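PDB 2WBT: B-129 from Sulfolobus virus 1, which is essential for virus function and carries two zinc-binding C2H2-type fingers through which it probably binds DNA. Local coordinates for residues 98-108 / 113-124. Residues are numbered along the deposited sequence; the frame is centred on the assembly and turned at random.
Sequences EHTKVCPVCKK and TDSALDHVCKKH. With ZN (zinc ion), chain D; ZN (zinc ion), chain C.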
# COMPACT_ATOMS: atom_id res chain seq x y z
N GLU A 98 6.54 24.11 -3.54
CA GLU A 98 5.89 22.99 -4.24
C GLU A 98 4.92 23.50 -5.32
O GLU A 98 3.89 24.09 -5.01
CB GLU A 98 5.15 22.09 -3.24
CG GLU A 98 4.43 20.89 -3.86
CD GLU A 98 5.30 20.14 -4.86
OE1 GLU A 98 6.28 19.49 -4.43
OE2 GLU A 98 5.00 20.22 -6.07
N HIS A 99 5.27 23.26 -6.59
CA HIS A 99 4.51 23.81 -7.73
C HIS A 99 3.88 22.77 -8.67
O HIS A 99 3.34 23.14 -9.71
CB HIS A 99 5.41 24.72 -8.57
CG HIS A 99 5.99 25.87 -7.80
ND1 HIS A 99 5.21 26.82 -7.18
CD2 HIS A 99 7.28 26.22 -7.57
CE1 HIS A 99 6.00 27.70 -6.58
NE2 HIS A 99 7.25 27.36 -6.81
N THR A 100 3.92 21.49 -8.31
CA THR A 100 3.35 20.44 -9.18
C THR A 100 1.82 20.50 -9.21
O THR A 100 1.17 20.64 -8.17
CB THR A 100 3.79 19.02 -8.77
OG1 THR A 100 3.39 18.09 -9.78
CG2 THR A 100 3.15 18.62 -7.45
N LYS A 101 1.26 20.39 -10.41
CA LYS A 101 -0.20 20.36 -10.60
C LYS A 101 -0.72 18.94 -10.82
O LYS A 101 -1.93 18.73 -10.80
CB LYS A 101 -0.61 21.22 -11.80
CG LYS A 101 -0.01 22.62 -11.83
CD LYS A 101 -0.61 23.51 -10.76
CE LYS A 101 0.03 24.89 -10.77
NZ LYS A 101 1.48 24.85 -10.43
N VAL A 102 0.18 17.99 -11.04
CA VAL A 102 -0.21 16.60 -11.29
C VAL A 102 -0.11 15.78 -10.02
O VAL A 102 0.86 15.91 -9.26
CB VAL A 102 0.66 15.94 -12.38
CG1 VAL A 102 0.03 14.64 -12.85
CG2 VAL A 102 0.85 16.89 -13.56
N CYS A 103 -1.10 14.93 -9.79
CA CYS A 103 -1.09 14.01 -8.65
C CYS A 103 -0.13 12.85 -8.93
O CYS A 103 -0.32 12.14 -9.93
CB CYS A 103 -2.50 13.50 -8.36
SG CYS A 103 -2.56 12.14 -7.16
N PRO A 104 0.88 12.65 -8.05
CA PRO A 104 1.91 11.64 -8.28
C PRO A 104 1.36 10.22 -8.37
O PRO A 104 2.05 9.31 -8.83
CB PRO A 104 2.82 11.77 -7.05
CG PRO A 104 1.96 12.37 -6.01
CD PRO A 104 1.08 13.32 -6.75
N VAL A 105 0.12 10.04 -7.92
CA VAL A 105 -0.53 8.74 -7.85
C VAL A 105 -1.37 8.44 -9.10
O VAL A 105 -1.10 7.47 -9.81
CB VAL A 105 -1.43 8.64 -6.60
CG1 VAL A 105 -1.94 7.22 -6.41
CG2 VAL A 105 -0.68 9.11 -5.36
N CYS A 106 -2.37 9.28 -9.36
CA CYS A 106 -3.35 9.03 -10.44
C CYS A 106 -3.12 9.83 -11.72
O CYS A 106 -3.73 9.53 -12.75
CB CYS A 106 -4.77 9.28 -9.93
SG CYS A 106 -5.24 11.01 -9.87
N LYS A 107 -2.28 10.86 -11.66
CA LYS A 107 -1.89 11.64 -12.85
C LYS A 107 -2.97 12.60 -13.36
O LYS A 107 -2.95 13.00 -14.52
CB LYS A 107 -1.44 10.71 -13.98
CG LYS A 107 -0.27 9.84 -13.60
CD LYS A 107 1.01 10.65 -13.59
CE LYS A 107 2.05 10.04 -12.68
NZ LYS A 107 3.43 10.45 -13.08
N LYS A 108 -3.88 12.97 -12.47
CA LYS A 108 -4.93 13.93 -12.76
C LYS A 108 -4.39 15.34 -12.55
O LYS A 108 -3.57 15.56 -11.65
CB LYS A 108 -6.11 13.67 -11.83
CG LYS A 108 -7.33 14.50 -12.13
CD LYS A 108 -8.36 14.34 -11.04
CE LYS A 108 -9.25 15.53 -11.02
NZ LYS A 108 -10.38 15.35 -10.05
N THR A 113 -1.66 23.89 -7.09
CA THR A 113 -1.03 22.76 -6.40
C THR A 113 -1.75 22.47 -5.08
O THR A 113 -1.64 21.36 -4.54
CB THR A 113 0.48 22.99 -6.14
OG1 THR A 113 0.67 23.83 -4.99
CG2 THR A 113 1.14 23.64 -7.35
N ASP A 114 -2.48 23.46 -4.56
CA ASP A 114 -3.35 23.26 -3.40
C ASP A 114 -4.55 22.37 -3.74
O ASP A 114 -5.01 21.60 -2.89
CB ASP A 114 -3.84 24.61 -2.85
CG ASP A 114 -2.77 25.32 -2.04
OD1 ASP A 114 -2.40 26.46 -2.41
OD2 ASP A 114 -2.30 24.75 -1.03
N SER A 115 -5.06 22.47 -4.97
CA SER A 115 -6.10 21.57 -5.46
C SER A 115 -5.54 20.16 -5.66
O SER A 115 -6.24 19.17 -5.45
CB SER A 115 -6.69 22.08 -6.77
OG SER A 115 -7.19 23.40 -6.63
N ALA A 116 -4.28 20.09 -6.07
CA ALA A 116 -3.55 18.82 -6.17
C ALA A 116 -3.37 18.19 -4.78
O ALA A 116 -3.45 16.97 -4.64
CB ALA A 116 -2.20 19.03 -6.84
N LEU A 117 -3.12 19.02 -3.78
CA LEU A 117 -2.98 18.55 -2.39
C LEU A 117 -4.28 17.96 -1.85
O LEU A 117 -4.29 16.84 -1.35
CB LEU A 117 -2.53 19.69 -1.46
CG LEU A 117 -1.03 20.02 -1.38
CD1 LEU A 117 -0.78 21.06 -0.30
CD2 LEU A 117 -0.19 18.77 -1.12
N ASP A 118 -5.36 18.74 -1.94
CA ASP A 118 -6.68 18.29 -1.46
C ASP A 118 -7.08 16.98 -2.13
O ASP A 118 -7.67 16.11 -1.49
CB ASP A 118 -7.76 19.34 -1.75
CG ASP A 118 -7.47 20.69 -1.11
OD1 ASP A 118 -6.65 20.75 -0.16
OD2 ASP A 118 -8.06 21.69 -1.55
N HIS A 119 -6.76 16.86 -3.41
CA HIS A 119 -7.06 15.64 -4.17
C HIS A 119 -6.31 14.42 -3.63
O HIS A 119 -6.92 13.36 -3.41
CB HIS A 119 -6.76 15.83 -5.66
CG HIS A 119 -6.62 14.54 -6.41
ND1 HIS A 119 -7.69 13.84 -6.94
CD2 HIS A 119 -5.51 13.84 -6.75
CE1 HIS A 119 -7.25 12.76 -7.56
NE2 HIS A 119 -5.92 12.74 -7.46
N VAL A 120 -5.01 14.56 -3.41
CA VAL A 120 -4.19 13.45 -2.91
C VAL A 120 -4.60 13.02 -1.50
O VAL A 120 -4.38 11.88 -1.09
CB VAL A 120 -2.68 13.80 -2.95
CG1 VAL A 120 -1.84 12.66 -2.38
CG2 VAL A 120 -2.25 14.10 -4.37
N CYS A 121 -5.21 13.94 -0.75
CA CYS A 121 -5.76 13.63 0.57
C CYS A 121 -7.17 13.04 0.48
O CYS A 121 -7.47 12.06 1.17
CB CYS A 121 -5.80 14.89 1.44
SG CYS A 121 -6.48 14.63 3.11
N LYS A 122 -8.02 13.63 -0.34
CA LYS A 122 -9.42 13.20 -0.44
C LYS A 122 -9.61 11.86 -1.14
O LYS A 122 -10.42 11.05 -0.70
CB LYS A 122 -10.27 14.25 -1.16
CG LYS A 122 -10.71 15.40 -0.28
CD LYS A 122 -11.60 16.40 -1.03
CE LYS A 122 -11.25 16.53 -2.52
NZ LYS A 122 -11.77 17.80 -3.10
N LYS A 123 -8.88 11.64 -2.23
CA LYS A 123 -9.07 10.43 -3.04
C LYS A 123 -7.90 9.43 -2.99
O LYS A 123 -7.99 8.37 -3.60
CB LYS A 123 -9.42 10.80 -4.48
CG LYS A 123 -10.91 11.01 -4.67
CD LYS A 123 -11.25 11.83 -5.90
CE LYS A 123 -11.09 11.04 -7.18
NZ LYS A 123 -11.49 11.85 -8.36
N HIS A 124 -6.82 9.77 -2.29
CA HIS A 124 -5.73 8.81 -2.05
C HIS A 124 -5.37 8.67 -0.58
O HIS A 124 -4.58 7.80 -0.20
CB HIS A 124 -4.51 9.19 -2.88
CG HIS A 124 -4.80 9.29 -4.34
ND1 HIS A 124 -4.89 8.18 -5.15
CD2 HIS A 124 -5.05 10.35 -5.13
CE1 HIS A 124 -5.17 8.56 -6.38
NE2 HIS A 124 -5.28 9.88 -6.40
ZN ZN D . -4.54 11.30 -7.88
ZN ZN C . 6.73 18.54 -2.55
O HOH W 1 -10.10 15.38 -7.25
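Val105 lies over one face of the His124 ring, its CB 3.8 Å from the ring centroid and 15° off the normal, a CH-pi contact offset toward the rim; Cys106 CB and His119 CD2 approach the edge of the same ring. The His119 ring takes Cys103 SG in its plane at one edge and Cys106 SG at the edge too, while the aliphatic chain of Lys108 passes obliquely. Both histidines use NE2 for a single zinc ion, at 2.0 Å for His119 and 2.2 Å for His124, and Cys103 SG and Cys106 SG complete this Cys2His2 site. The thiolates are also held from the backbone: Val105 N donates to Cys103 SG, and weak bonds run from Cys106 N to Cys103 SG and from Lys108 N to Cys106 SG, which probably tempers their negative charge. On the far side of His119, ND1 donates to a water 2.9 Å away that also accepts from Lys108 NZ, joining the ring to the ammonium group of Lys108. Beside the Cys103-Cys106 zinc knuckle, Val120 CG2 packs 3.4 Å from Cys103 SG and reaches Pro104 CD. Farther along, Thr113 OG1 donates to Glu98 O (3.2 Å); with Thr113 OG1 set between its own backbone N and carbonyl carbon (chi1 80°), the hydroxyl is turned to that carbonyl. Lys101, bent at chi2 and chi4, hydrogen-bonds through NZ to His99 O and lays its CD and CE against Thr113 CG2. Glu98 OE1 binds the other zinc ion with Cys77, Cys80 and His93, so 98-108 links the two fingers. Helix 113-122 packs against the linker between the fingers and against the knuckle of the second; Phe110 meets the His119 ring, Leu79 of the first finger touches Glu98, Thr100 and Leu117, and Tyr62 of helix 60-72 lies against Pro104 and Val105.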